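Local coordinates for DUF596 domain-containing protein (PDB 2O5H), which is of unknown function, a small alpha-beta protein of the DUF596 family from Neisseria meningitidis, at residues L62-R72 and A118-P127. Sequence-based numbering, arbitrary orientation.
Sequences LLRRGHLKLQR and APAYAVWIDP
The indole of Trp124 is met from two directions by leucines of 62-72. Leu68 sets its CD1 over one face, 4.2 Å from the centroid of the five-membered ring and 20° off the normal, a CH-pi contact. Its CG stands anti to the backbone N (chi1 177°), which brings CD1 against both the indole and Ala122, whose CB is 3.5 Å from Leu68 CD1. Leu62, from the last helical turn, brings both methyls to the benzo end, with CD1 3.9 Å from Trp124 CH2. They occupy one side of an antiparallel strand pair whose two faces carry different residues: Leu68, Leu70, Ala122 and Trp124 on one, Lys69, Gln71, Tyr121 and Val123 on the other. On the second face the extended Lys69 chain passes at about a right angle over Ile125, its CD 3.9 Å from CD1 of that isoleucine, while Gln71 CB packs against Val123 CG2 at 3.6 Å. Paired bonds join Lys69 with Val123 and Gln71 with Tyr121; Ile125 N adds a nearly straight one to His67 O (173°). A water bridges His67 ND1 and Ile125 O at this end. At the other, the outstretched Arg72 directs NH1 to Pro119 O at 2.9 Å; the acceptor lies in the guanidinium plane, but the donor stands above the carbonyl plane, and a second bond to Ala118 O is weak. A Schellman motif at Gly66 ends helix 48-64 just ahead of strand 68-72. Strands 68-72 and 121-125 form the centre of the antiparallel sheet, flanked by 75-76 and 132-133. Against the face bearing Leu68 and Trp124, helix 20-30 meets Leu62 and Trp124; Leu32 O accepts the indole NE1 bond, and Trp84 of helix 81-91 packs on Leu70 and Ala120.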
loop_
_atom_site.group_PDB
_atom_site.type_symbol
_atom_site.label_atom_id
_atom_site.label_comp_id
_atom_site.label_asym_id
_atom_site.label_seq_id
_atom_site.Cartn_x
_atom_site.Cartn_y
_atom_site.Cartn_z
ATOM N N LEU A 62 -5.483 14.405 -1.429
ATOM C CA LEU A 62 -5.722 13.665 -2.646
ATOM C C LEU A 62 -7.175 13.788 -3.084
ATOM O O LEU A 62 -7.438 13.965 -4.283
ATOM C CB LEU A 62 -5.328 12.200 -2.470
ATOM C CG LEU A 62 -3.839 11.959 -2.234
ATOM C CD1 LEU A 62 -3.668 10.553 -1.608
ATOM C CD2 LEU A 62 -3.086 12.039 -3.533
ATOM N N LEU A 63 -8.106 13.694 -2.129
ATOM C CA LEU A 63 -9.538 13.876 -2.431
ATOM C C LEU A 63 -9.789 15.283 -2.959
ATOM O O LEU A 63 -10.462 15.446 -3.983
ATOM C CB LEU A 63 -10.426 13.589 -1.215
ATOM C CG LEU A 63 -10.467 12.148 -0.683
ATOM C CD1 LEU A 63 -11.122 12.124 0.721
ATOM C CD2 LEU A 63 -11.193 11.236 -1.669
ATOM N N ARG A 64 -9.222 16.279 -2.270
ATOM C CA ARG A 64 -9.418 17.696 -2.595
ATOM C C ARG A 64 -8.916 18.085 -3.989
ATOM O O ARG A 64 -9.512 18.937 -4.670
ATOM C CB ARG A 64 -8.705 18.577 -1.572
ATOM C CG ARG A 64 -9.502 19.811 -1.198
ATOM C CD ARG A 64 -8.786 21.143 -1.427
ATOM N NE ARG A 64 -7.348 21.155 -1.156
ATOM C CZ ARG A 64 -6.399 21.293 -2.085
ATOM N NH1 ARG A 64 -6.707 21.414 -3.376
ATOM N NH2 ARG A 64 -5.129 21.313 -1.721
ATOM N N ARG A 65 -7.799 17.481 -4.388
ATOM C CA ARG A 65 -7.198 17.738 -5.671
ATOM C C ARG A 65 -7.851 16.903 -6.783
ATOM O O ARG A 65 -7.515 17.035 -7.946
ATOM C CB ARG A 65 -5.687 17.543 -5.569
ATOM C CG ARG A 65 -5.011 18.812 -5.124
ATOM C CD ARG A 65 -3.923 18.609 -4.113
ATOM N NE ARG A 65 -2.608 18.454 -4.699
ATOM C CZ ARG A 65 -1.446 18.710 -4.088
ATOM N NH1 ARG A 65 -0.309 18.512 -4.737
ATOM N NH2 ARG A 65 -1.392 19.174 -2.851
ATOM N N GLY A 66 -8.806 16.058 -6.417
ATOM C CA GLY A 66 -9.533 15.244 -7.393
ATOM C C GLY A 66 -8.769 14.043 -7.933
ATOM O O GLY A 66 -9.177 13.467 -8.941
ATOM N N HIS A 67 -7.665 13.646 -7.291
ATOM C CA HIS A 67 -6.898 12.490 -7.787
ATOM C C HIS A 67 -7.556 11.204 -7.353
ATOM O O HIS A 67 -7.511 10.174 -8.047
ATOM C CB HIS A 67 -5.454 12.506 -7.263
ATOM C CG HIS A 67 -4.654 13.678 -7.730
ATOM N ND1 HIS A 67 -4.178 13.789 -9.017
ATOM C CD2 HIS A 67 -4.232 14.785 -7.076
ATOM C CE1 HIS A 67 -3.510 14.924 -9.142
ATOM N NE2 HIS A 67 -3.525 15.543 -7.976
ATOM N N LEU A 68 -8.152 11.277 -6.173
ATOM C CA LEU A 68 -8.709 10.129 -5.517
ATOM C C LEU A 68 -10.213 10.315 -5.378
ATOM O O LEU A 68 -10.689 11.410 -5.091
ATOM C CB LEU A 68 -8.062 9.998 -4.132
ATOM C CG LEU A 68 -8.549 8.896 -3.234
ATOM C CD1 LEU A 68 -8.085 7.538 -3.826
ATOM C CD2 LEU A 68 -7.927 9.172 -1.855
ATOM N N LYS A 69 -10.950 9.228 -5.586
ATOM C CA LYS A 69 -12.384 9.176 -5.280
ATOM C C LYS A 69 -12.620 7.869 -4.529
ATOM O O LYS A 69 -11.789 6.988 -4.577
ATOM C CB LYS A 69 -13.230 9.275 -6.571
ATOM C CG LYS A 69 -13.311 10.720 -7.121
ATOM C CD LYS A 69 -14.141 10.846 -8.407
ATOM C CE LYS A 69 -13.919 12.220 -9.035
ATOM N NZ LYS A 69 -14.275 12.271 -10.490
ATOM N N LEU A 70 -13.725 7.754 -3.800
ATOM C CA LEU A 70 -13.945 6.573 -2.974
ATOM C C LEU A 70 -15.233 5.866 -3.344
ATOM O O LEU A 70 -16.262 6.493 -3.567
ATOM C CB LEU A 70 -13.921 6.979 -1.468
ATOM C CG LEU A 70 -12.621 7.667 -1.005
ATOM C CD1 LEU A 70 -12.707 8.057 0.517
ATOM C CD2 LEU A 70 -11.420 6.763 -1.254
ATOM N N GLN A 71 -15.182 4.551 -3.306
ATOM C CA GLN A 71 -16.185 3.698 -3.869
ATOM C C GLN A 71 -16.621 2.684 -2.804
ATOM O O GLN A 71 -15.812 2.254 -1.978
ATOM C CB GLN A 71 -15.464 3.015 -5.036
ATOM C CG GLN A 71 -16.015 1.788 -5.619
ATOM C CD GLN A 71 -15.763 0.541 -4.856
ATOM O OE1 GLN A 71 -14.620 0.019 -4.738
ATOM N NE2 GLN A 71 -16.855 -0.031 -4.407
ATOM N N ARG A 72 -17.883 2.292 -2.831
ATOM C CA ARG A 72 -18.334 1.115 -2.094
ATOM C C ARG A 72 -19.311 0.316 -2.957
ATOM O O ARG A 72 -20.127 0.903 -3.659
ATOM C CB ARG A 72 -18.972 1.497 -0.768
ATOM C CG ARG A 72 -19.116 0.288 0.104
ATOM C CD ARG A 72 -20.143 0.402 1.231
ATOM N NE ARG A 72 -20.092 -0.868 1.965
ATOM C CZ ARG A 72 -19.182 -1.172 2.899
ATOM N NH1 ARG A 72 -18.255 -0.283 3.269
ATOM N NH2 ARG A 72 -19.216 -2.359 3.488
ATOM N N ALA A 118 -12.743 -1.041 5.477
ATOM C CA ALA A 118 -12.868 0.417 5.265
ATOM C C ALA A 118 -14.287 0.802 4.830
ATOM O O ALA A 118 -14.981 -0.013 4.181
ATOM C CB ALA A 118 -11.834 0.883 4.202
ATOM N N PRO A 119 -14.759 1.999 5.231
ATOM C CA PRO A 119 -16.042 2.541 4.703
ATOM C C PRO A 119 -16.144 2.569 3.165
ATOM O O PRO A 119 -17.242 2.331 2.583
ATOM C CB PRO A 119 -16.058 3.991 5.248
ATOM C CG PRO A 119 -15.197 3.971 6.428
ATOM C CD PRO A 119 -14.177 2.872 6.278
ATOM N N ALA A 120 -15.002 2.821 2.521
ATOM C CA ALA A 120 -14.909 2.898 1.081
ATOM C C ALA A 120 -13.462 2.681 0.605
ATOM O O ALA A 120 -12.512 2.598 1.433
ATOM C CB ALA A 120 -15.459 4.227 0.596
ATOM N N TYR A 121 -13.296 2.590 -0.718
ATOM C CA TYR A 121 -12.038 2.096 -1.344
ATOM C C TYR A 121 -11.600 3.000 -2.474
ATOM O O TYR A 121 -12.412 3.677 -3.122
ATOM C CB TYR A 121 -12.185 0.639 -1.848
ATOM C CG TYR A 121 -12.431 -0.303 -0.704
ATOM C CD1 TYR A 121 -11.357 -0.820 0.072
ATOM C CD2 TYR A 121 -13.741 -0.639 -0.338
ATOM C CE1 TYR A 121 -11.610 -1.658 1.175
ATOM C CE2 TYR A 121 -13.994 -1.458 0.732
ATOM C CZ TYR A 121 -12.934 -1.976 1.488
ATOM O OH TYR A 121 -13.239 -2.828 2.548
ATOM N N ALA A 122 -10.299 3.018 -2.704
ATOM C CA ALA A 122 -9.688 3.985 -3.610
ATOM C C ALA A 122 -9.975 3.747 -5.101
ATOM O O ALA A 122 -9.807 2.633 -5.635
ATOM C CB ALA A 122 -8.141 4.065 -3.340
ATOM N N VAL A 123 -10.398 4.824 -5.753
ATOM C CA VAL A 123 -10.438 4.945 -7.224
ATOM C C VAL A 123 -9.568 6.120 -7.621
ATOM O O VAL A 123 -9.729 7.223 -7.100
ATOM C CB VAL A 123 -11.888 5.132 -7.735
ATOM C CG1 VAL A 123 -11.916 5.273 -9.258
ATOM C CG2 VAL A 123 -12.736 3.946 -7.267
ATOM N N TRP A 124 -8.637 5.890 -8.545
ATOM C CA TRP A 124 -7.684 6.926 -8.950
ATOM C C TRP A 124 -8.091 7.481 -10.305
ATOM O O TRP A 124 -8.349 6.717 -11.238
ATOM C CB TRP A 124 -6.283 6.338 -9.031
ATOM C CG TRP A 124 -5.739 6.090 -7.670
ATOM C CD1 TRP A 124 -5.860 4.963 -6.918
ATOM C CD2 TRP A 124 -5.032 7.047 -6.876
ATOM N NE1 TRP A 124 -5.254 5.160 -5.677
ATOM C CE2 TRP A 124 -4.741 6.439 -5.639
ATOM C CE3 TRP A 124 -4.614 8.378 -7.101
ATOM C CZ2 TRP A 124 -4.017 7.101 -4.630
ATOM C CZ3 TRP A 124 -3.920 9.042 -6.096
ATOM C CH2 TRP A 124 -3.630 8.405 -4.869
ATOM N N ILE A 125 -8.141 8.807 -10.384
ATOM C CA ILE A 125 -8.585 9.524 -11.578
ATOM C C ILE A 125 -7.348 10.058 -12.299
ATOM O O ILE A 125 -6.560 10.812 -11.728
ATOM C CB ILE A 125 -9.608 10.670 -11.244
ATOM C CG1 ILE A 125 -10.635 10.219 -10.194
ATOM C CG2 ILE A 125 -10.270 11.256 -12.559
ATOM C CD1 ILE A 125 -11.498 9.032 -10.628
ATOM N N ASP A 126 -7.173 9.631 -13.547
ATOM C CA ASP A 126 -5.992 9.967 -14.343
ATOM C C ASP A 126 -5.958 11.477 -14.583
ATOM O O ASP A 126 -6.961 12.054 -14.976
ATOM C CB ASP A 126 -6.041 9.203 -15.658
ATOM C CG ASP A 126 -4.761 9.309 -16.454
ATOM O OD1 ASP A 126 -4.499 10.387 -17.031
ATOM O OD2 ASP A 126 -4.030 8.302 -16.514
ATOM N N PRO A 127 -4.808 12.126 -14.302
ATOM C CA PRO A 127 -4.721 13.583 -14.461
ATOM C C PRO A 127 -4.854 14.024 -15.926
ATOM O O PRO A 127 -5.422 15.092 -16.192
ATOM C CB PRO A 127 -3.319 13.927 -13.921
ATOM C CG PRO A 127 -2.861 12.712 -13.168
ATOM C CD PRO A 127 -3.533 11.546 -13.833
HETATM O O HOH W 1 -4.413 10.778 -10.134
#